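Local coordinates for foldase protein PrsA 2 (Bacillus anthracis, PDB 6VJ4) that helps secreted proteins fold outside the cell after translocation, acting as a membrane-anchored lipoprotein with peptidyl-prolyl cis-trans isomerase activity, at residues I33-I38 with I83-S88; E109-H114 with K194-K199; A163-F168 with S186-H191. One frame throughout, in Å; residues are numbered along the deposited sequence.

Interaction 1: I33-I38 with I83-S88; sequences IAQDVI and IKFKLS
In the helical part of the foldase, Gln35 and Ile38 of helix 28-41 pack against Phe85 and Ser88 of helix 76-95. The two short helical segments approach to 9.6 Å between their axes, with their N-to-C directions 49° apart, and the ring of Phe85 reaches into the contact. Phe85 points at helix 28-41 from its CB onward, with CG anti to the backbone N (chi1 176°). The extended chain of Gln35 crosses it at about a right angle: CG presses on the ring at Phe85 CD1, 3.3 Å away, and the amide plane beyond runs nearly parallel to the ring, 20° from it. Gln35 NE2 sits over one ring face, 4.0 Å from Phe85 CG, and a hydrogen bond to Gln82 OE1, three residues before Phe85 on the same helix, helps to hold the amide in this position. Farther along, Ile38 meets the ring obliquely, its CG1 4.1 Å from Phe85 CE1, while its other branch, CG2, touches Ser88 CB at 3.9 Å. The hydroxyl of Ser88 is hydrogen-bonded to Tyr42 O, beyond the end of helix 28-41. Leu230 of helix 223-236 touches Ala34 and Ile38, adding a C-terminal helix to the cluster, and Ile33 and Val37 pack against the second subunit. This joint of two helices from the N-terminal half, in which a glutamine lies across an aromatic ring, backed by a C-terminal helix, is consistent with the helical chaperone domain of PrsA proteins, built from both ends of the chain.

Interaction 2: E109-H114 with K194-K199; sequences EIKASH and KLTGKK
Lys111 O is gripped by two successive backbone amides, Thr196 N at 2.8 Å and Gly197 N at 3.1 Å. Both come from the same face of the carbonyl plane; the first N-H points nearly straight at the oxygen (169°), whereas the second is bent (137°). Lys111 N in turn donates to Gly197 O, 2.9 Å away. Two residues facing one make this a classic beta bulge in the antiparallel pairing of strands 110-117 and 189-198, the central strands of the parvulin-type sheet. Regular pairing resumes beyond it, Ser113 and Lys194 exchanging two backbone bonds. On one face, Ile110 and Leu195 cross at about a right angle, with Ile110 CB 3.9 Å from Leu195 CD1; Ala172 and Tyr173 of helix 166-174 also touch Ile110 there. On the face of Lys111 and Ser113, the aliphatic chain of Lys111 crosses the Thr196 side chain at about a right angle, and Lys111 CG lies 3.3 Å from Thr196 OG1. A water spans Thr196 OG1 and Ser113 OG, donating to the latter at 2.6 Å. At the loop end, Glu109 and Lys199 run side by side; the long, weak salt bridge between Glu109 OE1 and Lys199 NZ (3.4 Å) depends on one of two modelled lysine conformers and is doubtful.

Interaction 3: A163-F168 with S186-H191; sequences AMTPEF and SPNGYH
The rings of Phe168 and His191 form a T-shaped pair, the edge of the phenylalanine directed at one face of the imidazole, with centroids 5.0 Å apart and planes at 81°. Phe168 CD2 leads, resting off-centre over the histidine and 3.5 Å from His191 ND1. Over the centre of one Phe168 face sits the methyl CE of Met164, a selenomethionine in this crystal. The imidazole has Ser186 OG in its plane, 2.7 Å from His191 NE2 in a hydrogen bond whose donor is not settled, and His191 ND1 probably bonds to His114 ND1, so that both nitrogens would help to fix the ring's rotation. Ser186 OG also accepts from Asn188 N at 3.1 Å, an ST turn within the type I turn 186-189. Facing this turn, Thr165 caps helix 166-174: with OG1 between the backbone N and the carbonyl carbon (chi1 67°), it accepts from Phe168 N. The same OG1 holds a water at 2.7 Å, and that water donates to Asn188 OD1, linking the helix start to the turn. Nearby, Glu167 OE1 packs on Pro187 CD at 3.7 Å. Paired histidines beside a methionine and a phenylalanine are characteristic of the parvulin active site, where in relatives such as Pin1 the Met and Phe line the proline pocket; Met164 and Phe168 probably do the same here.

How the interactions relate
Interaction 1 comes first along the chain and closes before the other two begin. It lies across the chain's centre from them, its centre about 40 Å from that of interaction 2 and 32 Å from that of interaction 3, in the helical part that meets the second subunit. Interactions 2 and 3 belong to the PPIC-type isomerase domain, with centres about 15 Å apart; both segments of interaction 3 fall between 109-114 and 194-199 in sequence. They share strand 189-198 and meet directly where His114 touches both His191 and Phe168. The paired strands thus also carry His114 and His191 of the probable active site, which lies far from the helical, dimer-contacting region.

Interaction 1: I33-I38 with I83-S88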
ATOM      1  N   ILE A  33      -3.360  -6.761   1.725  1.00 73.57           N
ATOM      2  CA  ILE A  33      -2.652  -6.054   0.668  1.00 73.12           C
ATOM      3  C   ILE A  33      -1.443  -6.874   0.199  1.00 72.69           C
ATOM      4  O   ILE A  33      -1.359  -7.158  -1.019  1.00 65.98           O
ATOM      5  CB  ILE A  33      -2.246  -4.646   1.145  1.00 74.26           C
ATOM      6  CG1 ILE A  33      -3.481  -3.774   1.384  1.00 75.34           C
ATOM      7  CG2 ILE A  33      -1.273  -4.001   0.167  1.00 75.61           C
ATOM      8  CD1 ILE A  33      -3.177  -2.386   1.886  1.00 77.90           C
ATOM      9  N   ALA A  34      -0.544  -7.227   1.125  1.00 71.57           N
ATOM     10  CA  ALA A  34       0.676  -7.999   0.787  1.00 70.92           C
ATOM     11  C   ALA A  34       0.297  -9.259   0.001  1.00 70.70           C
ATOM     12  O   ALA A  34       0.990  -9.571  -0.993  1.00 68.47           O
ATOM     13  CB  ALA A  34       1.434  -8.344   2.046  1.00 73.99           C
ATOM     14  N   GLN A  35      -0.777  -9.937   0.421  1.00 70.28           N
ATOM     15  CA  GLN A  35      -1.237 -11.184  -0.249  1.00 71.83           C
ATOM     16  C   GLN A  35      -1.850 -10.839  -1.612  1.00 72.06           C
ATOM     17  O   GLN A  35      -1.641 -11.623  -2.559  1.00 68.15           O
ATOM     18  CB  GLN A  35      -2.224 -11.949   0.638  1.00 78.87           C
ATOM     19  CG  GLN A  35      -1.595 -12.512   1.911  1.00 81.08           C
ATOM     20  CD  GLN A  35      -2.508 -13.444   2.671  1.00 84.71           C
ATOM     21  OE1 GLN A  35      -3.645 -13.702   2.276  1.00 88.73           O
ATOM     22  NE2 GLN A  35      -2.005 -13.971   3.775  1.00 83.93           N
ATOM     23  N   ASP A  36      -2.560  -9.709  -1.710  1.00 67.08           N
ATOM     24  CA  ASP A  36      -3.200  -9.307  -2.996  1.00 73.71           C
ATOM     25  C   ASP A  36      -2.133  -9.039  -4.065  1.00 68.35           C
ATOM     26  O   ASP A  36      -2.358  -9.429  -5.225  1.00 69.63           O
ATOM     27  CB  ASP A  36      -4.117  -8.091  -2.825  1.00 77.84           C
ATOM     28  CG  ASP A  36      -5.502  -8.427  -2.297  1.00 83.93           C
ATOM     29  OD1 ASP A  36      -5.601  -9.323  -1.429  1.00 89.11           O
ATOM     30  OD2 ASP A  36      -6.476  -7.809  -2.776  1.00 91.06           O
ATOM     31  N   VAL A  37      -1.035  -8.376  -3.695  1.00 65.62           N
ATOM     32  CA  VAL A  37       0.056  -8.060  -4.668  1.00 63.37           C
ATOM     33  C   VAL A  37       0.644  -9.372  -5.204  1.00 58.76           C
ATOM     34  O   VAL A  37       0.733  -9.512  -6.437  1.00 59.60           O
ATOM     35  CB  VAL A  37       1.142  -7.174  -4.027  1.00 64.28           C
ATOM     36  CG1 VAL A  37       2.336  -6.978  -4.951  1.00 63.04           C
ATOM     37  CG2 VAL A  37       0.579  -5.830  -3.590  1.00 65.71           C
ATOM     38  N   ILE A  38       1.001 -10.301  -4.310  1.00 55.17           N
ATOM     39  CA  ILE A  38       1.614 -11.600  -4.725  1.00 52.25           C
ATOM     40  C   ILE A  38       0.605 -12.442  -5.512  1.00 51.84           C
ATOM     41  O   ILE A  38       0.969 -12.918  -6.608  1.00 50.01           O
ATOM     42  CB  ILE A  38       2.145 -12.357  -3.493  1.00 52.75           C
ATOM     43  CG1 ILE A  38       3.203 -11.533  -2.758  1.00 55.38           C
ATOM     44  CG2 ILE A  38       2.659 -13.738  -3.872  1.00 52.22           C
ATOM     45  CD1 ILE A  38       4.346 -11.072  -3.636  1.00 57.54           C
ATOM     46  N   ILE A  83      -3.723 -20.636   1.693  1.00 54.94           N
ATOM     47  CA  ILE A  83      -3.161 -21.639   0.741  1.00 56.34           C
ATOM     48  C   ILE A  83      -2.916 -20.943  -0.606  1.00 55.01           C
ATOM     49  O   ILE A  83      -1.835 -21.156  -1.194  1.00 52.04           O
ATOM     50  CB  ILE A  83      -4.083 -22.869   0.614  1.00 58.58           C
ATOM     51  CG1 ILE A  83      -4.002 -23.742   1.869  1.00 60.38           C
ATOM     52  CG2 ILE A  83      -3.762 -23.666  -0.643  1.00 60.59           C
ATOM     53  CD1 ILE A  83      -4.626 -25.113   1.723  1.00 63.38           C
ATOM     54  N   LYS A  84      -3.876 -20.135  -1.062  1.00 52.86           N
ATOM     55  CA  LYS A  84      -3.711 -19.374  -2.327  1.00 55.09           C
ATOM     56  C   LYS A  84      -2.422 -18.547  -2.219  1.00 54.48           C
ATOM     57  O   LYS A  84      -1.635 -18.551  -3.189  1.00 52.77           O
ATOM     58  CB  LYS A  84      -4.958 -18.519  -2.579  1.00 58.04           C
ATOM     59  CG  LYS A  84      -4.941 -17.652  -3.833  1.00 63.23           C
ATOM     60  CD  LYS A  84      -6.246 -16.892  -4.034  1.00 67.33           C
ATOM     61  CE  LYS A  84      -6.193 -15.864  -5.145  1.00 73.80           C
ATOM     62  NZ  LYS A  84      -5.901 -16.479  -6.463  1.00 76.68           N
ATOM     63  N   PHE A  85      -2.186 -17.918  -1.064  1.00 52.77           N
ATOM     64  CA  PHE A  85      -0.966 -17.093  -0.860  1.00 53.85           C
ATOM     65  C   PHE A  85       0.289 -17.977  -0.905  1.00 55.23           C
ATOM     66  O   PHE A  85       1.253 -17.618  -1.624  1.00 51.74           O
ATOM     67  CB  PHE A  85      -1.040 -16.322   0.459  1.00 56.00           C
ATOM     68  CG  PHE A  85       0.210 -15.544   0.781  1.00 58.08           C
ATOM     69  CD1 PHE A  85       0.498 -14.360   0.118  1.00 60.03           C
ATOM     70  CD2 PHE A  85       1.109 -16.003   1.733  1.00 59.40           C
ATOM     71  CE1 PHE A  85       1.653 -13.648   0.408  1.00 63.06           C
ATOM     72  CE2 PHE A  85       2.261 -15.288   2.024  1.00 60.83           C
ATOM     73  CZ  PHE A  85       2.532 -14.114   1.361  1.00 62.07           C
ATOM     74  N   LYS A  86       0.280 -19.092  -0.168  1.00 52.12           N
ATOM     75  CA  LYS A  86       1.460 -20.000  -0.118  1.00 55.75           C
ATOM     76  C   LYS A  86       1.836 -20.449  -1.537  1.00 54.28           C
ATOM     77  O   LYS A  86       3.033 -20.360  -1.892  1.00 51.38           O
ATOM     78  CB  LYS A  86       1.181 -21.234   0.744  1.00 58.94           C
ATOM     79  CG  LYS A  86       2.393 -22.136   0.951  1.00 66.22           C
ATOM     80  CD  LYS A  86       2.069 -23.532   1.444  1.00 75.13           C
ATOM     81  CE  LYS A  86       1.326 -24.361   0.416  1.00 78.83           C
ATOM     82  NZ  LYS A  86       1.192 -25.774   0.842  1.00 85.37           N
ATOM     83  N   LEU A  87       0.853 -20.922  -2.309  1.00 50.65           N
ATOM     84  CA  LEU A  87       1.116 -21.418  -3.688  1.00 52.16           C
ATOM     85  C   LEU A  87       1.623 -20.270  -4.567  1.00 52.10           C
ATOM     86  O   LEU A  87       2.545 -20.512  -5.374  1.00 50.59           O
ATOM     87  CB  LEU A  87      -0.157 -22.039  -4.269  1.00 53.04           C
ATOM     88  CG  LEU A  87      -0.617 -23.337  -3.607  1.00 54.69           C
ATOM     89  CD1 LEU A  87      -1.928 -23.816  -4.208  1.00 55.94           C
ATOM     90  CD2 LEU A  87       0.444 -24.420  -3.717  1.00 55.58           C
ATOM     91  N   SER A  88       1.040 -19.078  -4.438  1.00 48.89           N
ATOM     92  CA  SER A  88       1.505 -17.926  -5.258  1.00 50.24           C
ATOM     93  C   SER A  88       2.930 -17.539  -4.866  1.00 50.61           C
ATOM     94  O   SER A  88       3.743 -17.198  -5.728  1.00 48.55           O
ATOM     95  CB  SER A  88       0.556 -16.769  -5.153  1.00 50.59           C
ATOM     96  OG  SER A  88      -0.681 -17.105  -5.756  1.00 49.82           O
TER

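Interaction 2: E109-H114 with K194-K199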
ATOM      1  N   GLU A 109      31.903 -28.386  -5.462  1.00 24.01           N
ATOM      2  CA  GLU A 109      31.672 -28.613  -4.019  1.00 24.58           C
ATOM      3  C   GLU A 109      33.046 -28.498  -3.353  1.00 23.39           C
ATOM      4  O   GLU A 109      34.032 -29.011  -3.924  1.00 23.04           O
ATOM      5  CB  GLU A 109      31.011 -29.988  -3.908  1.00 29.15           C
ATOM      6  CG  GLU A 109      30.363 -30.307  -2.596  1.00 35.84           C
ATOM      7  CD  GLU A 109      29.642 -31.651  -2.561  1.00 37.40           C
ATOM      8  OE1 GLU A 109      29.541 -32.310  -3.612  1.00 41.50           O
ATOM      9  OE2 GLU A 109      29.189 -32.031  -1.482  1.00 48.02           O
ATOM     10  N   ILE A 110      33.114 -27.818  -2.213  1.00 22.11           N
ATOM     11  CA  ILE A 110      34.413 -27.654  -1.501  1.00 21.58           C
ATOM     12  C   ILE A 110      34.271 -28.099  -0.054  1.00 21.27           C
ATOM     13  O   ILE A 110      33.158 -28.096   0.492  1.00 22.66           O
ATOM     14  CB  ILE A 110      34.949 -26.218  -1.556  1.00 21.33           C
ATOM     15  CG1 ILE A 110      33.907 -25.194  -1.099  1.00 21.64           C
ATOM     16  CG2 ILE A 110      35.471 -25.890  -2.948  1.00 21.21           C
ATOM     17  CD1 ILE A 110      34.481 -23.804  -0.827  1.00 22.02           C
ATOM     18  N   LYS A 111      35.401 -28.484   0.515  1.00 21.63           N
ATOM     19  CA  LYS A 111      35.442 -28.814   1.943  1.00 20.47           C
ATOM     20  C   LYS A 111      36.349 -27.780   2.590  1.00 19.43           C
ATOM     21  O   LYS A 111      37.386 -27.440   2.015  1.00 20.88           O
ATOM     22  CB  LYS A 111      35.952 -30.234   2.184  1.00 22.12           C
ATOM     23  CG  LYS A 111      35.971 -30.638   3.642  1.00 24.79           C
ATOM     24  CD  LYS A 111      36.295 -32.081   3.846  1.00 26.95           C
ATOM     25  CE  LYS A 111      37.668 -32.468   3.359  1.00 31.18           C
ATOM     26  NZ  LYS A 111      38.021 -33.826   3.864  1.00 40.63           N
ATOM     27  N   ALA A 112      35.916 -27.281   3.728  1.00 18.97           N
ATOM     28  CA  ALA A 112      36.746 -26.298   4.440  1.00 18.96           C
ATOM     29  C   ALA A 112      36.581 -26.478   5.939  1.00 19.26           C
ATOM     30  O   ALA A 112      35.566 -27.050   6.403  1.00 21.29           O
ATOM     31  CB  ALA A 112      36.338 -24.888   4.074  1.00 19.36           C
ATOM     32  N   SER A 113      37.557 -25.960   6.646  1.00 19.19           N
ATOM     33  CA  SER A 113      37.440 -25.832   8.119  1.00 19.29           C
ATOM     34  C   SER A 113      37.431 -24.348   8.444  1.00 18.32           C
ATOM     35  O   SER A 113      37.959 -23.545   7.652  1.00 19.66           O
ATOM     36  CB  SER A 113      38.552 -26.520   8.868  1.00 20.14           C
ATOM     37  OG  SER A 113      38.556 -27.908   8.571  1.00 21.76           O
ATOM     38  N   HIS A 114      36.898 -23.974   9.605  1.00 18.96           N
ATOM     39  CA  HIS A 114      36.995 -22.547   9.969  1.00 18.32           C
ATOM     40  C   HIS A 114      37.010 -22.410  11.489  1.00 18.49           C
ATOM     41  O   HIS A 114      36.624 -23.382  12.218  1.00 19.69           O
ATOM     42  CB  HIS A 114      35.870 -21.683   9.382  1.00 19.42           C
ATOM     43  CG  HIS A 114      34.541 -21.785  10.046  1.00 20.32           C
ATOM     44  ND1 HIS A 114      33.735 -20.666  10.243  1.00 22.89           N
ATOM     45  CD2 HIS A 114      33.850 -22.836  10.554  1.00 21.34           C
ATOM     46  CE1 HIS A 114      32.604 -21.042  10.835  1.00 23.06           C
ATOM     47  NE2 HIS A 114      32.655 -22.365  11.065  1.00 22.92           N
ATOM     48  N   LYS A 194      40.221 -22.455   6.254  1.00 18.48           N
ATOM     49  CA  LYS A 194      41.233 -23.313   5.618  1.00 19.97           C
ATOM     50  C   LYS A 194      40.527 -24.170   4.569  1.00 21.35           C
ATOM     51  O   LYS A 194      39.603 -24.888   4.920  1.00 19.97           O
ATOM     52  CB  LYS A 194      41.946 -24.188   6.650  1.00 21.58           C
ATOM     53  CG  LYS A 194      43.017 -25.072   6.058  1.00 24.13           C
ATOM     54  CD  LYS A 194      43.818 -25.870   7.042  1.00 26.08           C
ATOM     55  CE  LYS A 194      42.979 -26.798   7.889  1.00 30.26           C
ATOM     56  NZ  LYS A 194      43.826 -27.754   8.657  1.00 32.52           N
ATOM     57  N   LEU A 195      40.956 -24.078   3.308  1.00 19.40           N
ATOM     58  CA  LEU A 195      40.331 -24.947   2.294  1.00 20.01           C
ATOM     59  C   LEU A 195      40.970 -26.330   2.367  1.00 19.85           C
ATOM     60  O   LEU A 195      42.181 -26.407   2.333  1.00 22.82           O
ATOM     61  CB  LEU A 195      40.537 -24.329   0.911  1.00 20.79           C
ATOM     62  CG  LEU A 195      39.890 -25.132  -0.217  1.00 22.34           C
ATOM     63  CD1 LEU A 195      38.379 -25.083  -0.162  1.00 23.91           C
ATOM     64  CD2 LEU A 195      40.399 -24.621  -1.549  1.00 24.22           C
ATOM     65  N   THR A 196      40.165 -27.394   2.395  1.00 20.76           N
ATOM     66  CA  THR A 196      40.779 -28.733   2.581  1.00 22.57           C
ATOM     67  C   THR A 196      40.385 -29.708   1.481  1.00 23.08           C
ATOM     68  O   THR A 196      40.977 -30.795   1.453  1.00 26.08           O
ATOM     69  CB  THR A 196      40.398 -29.312   3.946  1.00 24.40           C
ATOM     70  OG1 THR A 196      38.981 -29.336   4.059  1.00 25.19           O
ATOM     71  CG2 THR A 196      40.933 -28.481   5.091  1.00 25.60           C
ATOM     72  N   GLY A 197      39.446 -29.325   0.631  1.00 22.07           N
ATOM     73  CA  GLY A 197      39.016 -30.233  -0.449  1.00 22.75           C
ATOM     74  C   GLY A 197      38.273 -29.504  -1.546  1.00 22.62           C
ATOM     75  O   GLY A 197      37.639 -28.482  -1.286  1.00 20.28           O
ATOM     76  N   LYS A 198      38.350 -30.050  -2.761  1.00 22.88           N
ATOM     77  CA  LYS A 198      37.601 -29.463  -3.884  1.00 23.28           C
ATOM     78  C   LYS A 198      37.262 -30.628  -4.809  1.00 25.86           C
ATOM     79  O   LYS A 198      38.189 -31.359  -5.233  1.00 27.69           O
ATOM     80  CB  LYS A 198      38.419 -28.379  -4.588  1.00 25.82           C
ATOM     81  CG  LYS A 198      37.697 -27.725  -5.758  1.00 29.03           C
ATOM     82  CD  LYS A 198      38.480 -26.619  -6.417  1.00 34.11           C
ATOM     83  CE  LYS A 198      38.441 -25.338  -5.629  1.00 34.45           C
ATOM     84  NZ  LYS A 198      39.316 -24.302  -6.229  1.00 36.89           N
ATOM     85  N   LYS A 199      35.977 -30.760  -5.126  0.50 24.33           N
ATOM     86  CA  LYS A 199      35.491 -31.862  -5.993  0.50 26.01           C
ATOM     87  C   LYS A 199      35.542 -31.482  -7.465  0.50 26.87           C
ATOM     88  O   LYS A 199      35.423 -30.292  -7.788  0.50 23.34           O
ATOM     89  CB  LYS A 199      34.048 -32.217  -5.650  0.50 26.11           C
ATOM     90  CG  LYS A 199      33.890 -32.765  -4.247  0.50 26.93           C
ATOM     91  CD  LYS A 199      32.606 -33.480  -4.028  0.50 29.62           C
ATOM     92  CE  LYS A 199      32.602 -34.207  -2.703  0.50 29.83           C
ATOM     93  NZ  LYS A 199      31.364 -34.990  -2.512  0.50 33.59           N
TER
HETATM   94  O   HOH W   1      29.107 -34.380  -0.373  1.00 55.03           O
HETATM   95  O   HOH W   2      38.025 -29.504   6.603  1.00 23.67           O

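Interaction 3: A163-F168 with S186-H191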
ATOM      1  N   ALA A 163      25.567 -22.499   0.237  1.00 33.17           N
ATOM      2  CA  ALA A 163      25.376 -23.110   1.581  1.00 33.00           C
ATOM      3  C   ALA A 163      25.811 -22.184   2.711  1.00 35.35           C
ATOM      4  O   ALA A 163      25.228 -22.207   3.793  1.00 35.65           O
ATOM      5  CB  ALA A 163      26.147 -24.404   1.672  1.00 33.99           C
HETATM    6  N   MSE A 164      26.908 -21.464   2.499  1.00 30.05           N
HETATM    7  CA  MSE A 164      27.441 -20.566   3.508  1.00 31.29           C
HETATM    8  C   MSE A 164      27.074 -19.134   3.129  1.00 31.46           C
HETATM    9  O   MSE A 164      26.464 -18.900   2.086  1.00 33.32           O
HETATM   10  CB  MSE A 164      28.962 -20.715   3.610  1.00 32.25           C
HETATM   11  CG  MSE A 164      29.455 -22.107   3.906  1.00 32.46           C
HETATM   12 SE   MSE A 164      28.932 -22.685   5.695  1.00 43.12          SE
HETATM   13  CE  MSE A 164      30.113 -21.821   7.016  1.00 43.16           C
ATOM     14  N   THR A 165      27.435 -18.180   3.991  1.00 29.38           N
ATOM     15  CA  THR A 165      27.186 -16.774   3.705  1.00 30.65           C
ATOM     16  C   THR A 165      28.041 -16.363   2.515  1.00 29.36           C
ATOM     17  O   THR A 165      29.117 -16.915   2.318  1.00 28.37           O
ATOM     18  CB  THR A 165      27.482 -15.873   4.912  1.00 33.96           C
ATOM     19  OG1 THR A 165      28.882 -15.910   5.167  1.00 32.14           O
ATOM     20  CG2 THR A 165      26.705 -16.276   6.148  1.00 35.53           C
ATOM     21  N   PRO A 166      27.578 -15.420   1.669  1.00 30.27           N
ATOM     22  CA  PRO A 166      28.346 -14.978   0.504  1.00 32.10           C
ATOM     23  C   PRO A 166      29.759 -14.516   0.891  1.00 29.76           C
ATOM     24  O   PRO A 166      30.687 -14.821   0.170  1.00 29.04           O
ATOM     25  CB  PRO A 166      27.545 -13.797  -0.075  1.00 34.95           C
ATOM     26  CG  PRO A 166      26.145 -13.959   0.477  1.00 36.87           C
ATOM     27  CD  PRO A 166      26.260 -14.770   1.750  1.00 34.30           C
ATOM     28  N   GLU A 167      29.882 -13.782   2.006  1.00 30.72           N
ATOM     29  CA  GLU A 167      31.217 -13.315   2.467  1.00 29.33           C
ATOM     30  C   GLU A 167      32.134 -14.517   2.702  1.00 25.26           C
ATOM     31  O   GLU A 167      33.303 -14.487   2.273  1.00 25.08           O
ATOM     32  CB  GLU A 167      31.103 -12.512   3.761  1.00 35.41           C
ATOM     33  CG  GLU A 167      30.341 -11.205   3.608  1.00 39.07           C
ATOM     34  CD  GLU A 167      28.819 -11.269   3.625  1.00 44.27           C
ATOM     35  OE1 GLU A 167      28.239 -12.368   3.803  1.00 41.48           O
ATOM     36  OE2 GLU A 167      28.210 -10.202   3.463  1.00 50.84           O
ATOM     37  N   PHE A 168      31.608 -15.535   3.374  1.00 24.74           N
ATOM     38  CA  PHE A 168      32.437 -16.719   3.679  1.00 22.75           C
ATOM     39  C   PHE A 168      32.786 -17.444   2.368  1.00 22.70           C
ATOM     40  O   PHE A 168      33.925 -17.799   2.132  1.00 21.05           O
ATOM     41  CB  PHE A 168      31.670 -17.688   4.564  1.00 24.28           C
ATOM     42  CG  PHE A 168      32.456 -18.897   4.975  1.00 23.30           C
ATOM     43  CD1 PHE A 168      32.569 -19.991   4.138  1.00 21.82           C
ATOM     44  CD2 PHE A 168      33.043 -18.966   6.234  1.00 25.01           C
ATOM     45  CE1 PHE A 168      33.288 -21.106   4.524  1.00 23.36           C
ATOM     46  CE2 PHE A 168      33.750 -20.093   6.616  1.00 22.40           C
ATOM     47  CZ  PHE A 168      33.891 -21.151   5.756  1.00 24.93           C
ATOM     48  N   SER A 186      31.971 -11.623   8.412  1.00 32.61           N
ATOM     49  CA  SER A 186      30.630 -12.056   7.950  1.00 37.06           C
ATOM     50  C   SER A 186      29.635 -11.597   9.006  1.00 36.70           C
ATOM     51  O   SER A 186      30.032 -11.092  10.060  1.00 35.21           O
ATOM     52  CB  SER A 186      30.553 -13.544   7.728  1.00 35.81           C
ATOM     53  OG  SER A 186      30.255 -14.201   8.943  1.00 36.35           O
ATOM     54  N   PRO A 187      28.312 -11.714   8.761  1.00 42.28           N
ATOM     55  CA  PRO A 187      27.329 -11.323   9.766  1.00 45.94           C
ATOM     56  C   PRO A 187      27.494 -12.124  11.067  1.00 44.59           C
ATOM     57  O   PRO A 187      27.017 -11.683  12.080  1.00 47.22           O
ATOM     58  CB  PRO A 187      25.977 -11.612   9.086  1.00 48.19           C
ATOM     59  CG  PRO A 187      26.292 -11.588   7.603  1.00 48.34           C
ATOM     60  CD  PRO A 187      27.697 -12.147   7.498  1.00 44.52           C
ATOM     61  N   ASN A 188      28.188 -13.263  10.997  1.00 41.74           N
ATOM     62  CA  ASN A 188      28.395 -14.176  12.158  1.00 42.32           C
ATOM     63  C   ASN A 188      29.628 -13.752  12.980  1.00 39.47           C
ATOM     64  O   ASN A 188      29.745 -14.169  14.147  1.00 37.69           O
ATOM     65  CB  ASN A 188      28.528 -15.618  11.656  1.00 45.00           C
ATOM     66  CG  ASN A 188      27.359 -16.041  10.789  1.00 50.52           C
ATOM     67  OD1 ASN A 188      27.542 -16.669   9.747  1.00 55.01           O
ATOM     68  ND2 ASN A 188      26.160 -15.655  11.183  1.00 53.68           N
ATOM     69  N   GLY A 189      30.514 -12.935  12.409  1.00 36.64           N
ATOM     70  CA  GLY A 189      31.726 -12.494  13.131  1.00 34.15           C
ATOM     71  C   GLY A 189      32.930 -12.535  12.205  1.00 31.90           C
ATOM     72  O   GLY A 189      32.773 -12.154  11.044  1.00 36.70           O
ATOM     73  N   TYR A 190      34.086 -12.996  12.694  1.00 25.88           N
ATOM     74  CA  TYR A 190      35.283 -13.081  11.829  1.00 23.52           C
ATOM     75  C   TYR A 190      35.692 -14.538  11.712  1.00 23.53           C
ATOM     76  O   TYR A 190      35.813 -15.228  12.757  1.00 23.34           O
ATOM     77  CB  TYR A 190      36.459 -12.271  12.384  1.00 25.41           C
ATOM     78  CG  TYR A 190      36.220 -10.795  12.329  1.00 30.05           C
ATOM     79  CD1 TYR A 190      36.539 -10.064  11.198  1.00 33.48           C
ATOM     80  CD2 TYR A 190      35.638 -10.138  13.402  1.00 39.49           C
ATOM     81  CE1 TYR A 190      36.294  -8.697  11.138  1.00 38.51           C
ATOM     82  CE2 TYR A 190      35.386  -8.778  13.356  1.00 43.65           C
ATOM     83  CZ  TYR A 190      35.704  -8.061  12.216  1.00 44.65           C
ATOM     84  OH  TYR A 190      35.455  -6.719  12.174  1.00 55.68           O
ATOM     85  N   HIS A 191      35.984 -14.965  10.478  1.00 22.13           N
ATOM     86  CA  HIS A 191      36.350 -16.367  10.225  1.00 22.81           C
ATOM     87  C   HIS A 191      37.798 -16.475   9.786  1.00 23.35           C
ATOM     88  O   HIS A 191      38.270 -15.593   9.048  1.00 24.30           O
ATOM     89  CB  HIS A 191      35.545 -16.991   9.066  1.00 22.22           C
ATOM     90  CG  HIS A 191      34.071 -16.893   9.185  1.00 23.28           C
ATOM     91  ND1 HIS A 191      33.296 -17.966   9.593  1.00 22.99           N
ATOM     92  CD2 HIS A 191      33.220 -15.873   8.948  1.00 26.18           C
ATOM     93  CE1 HIS A 191      32.036 -17.607   9.609  1.00 25.84           C
ATOM     94  NE2 HIS A 191      31.954 -16.324   9.224  1.00 28.64           N
TER
HETATM   95  O   HOH W   3      29.389 -16.556   7.728  0.50 37.81           O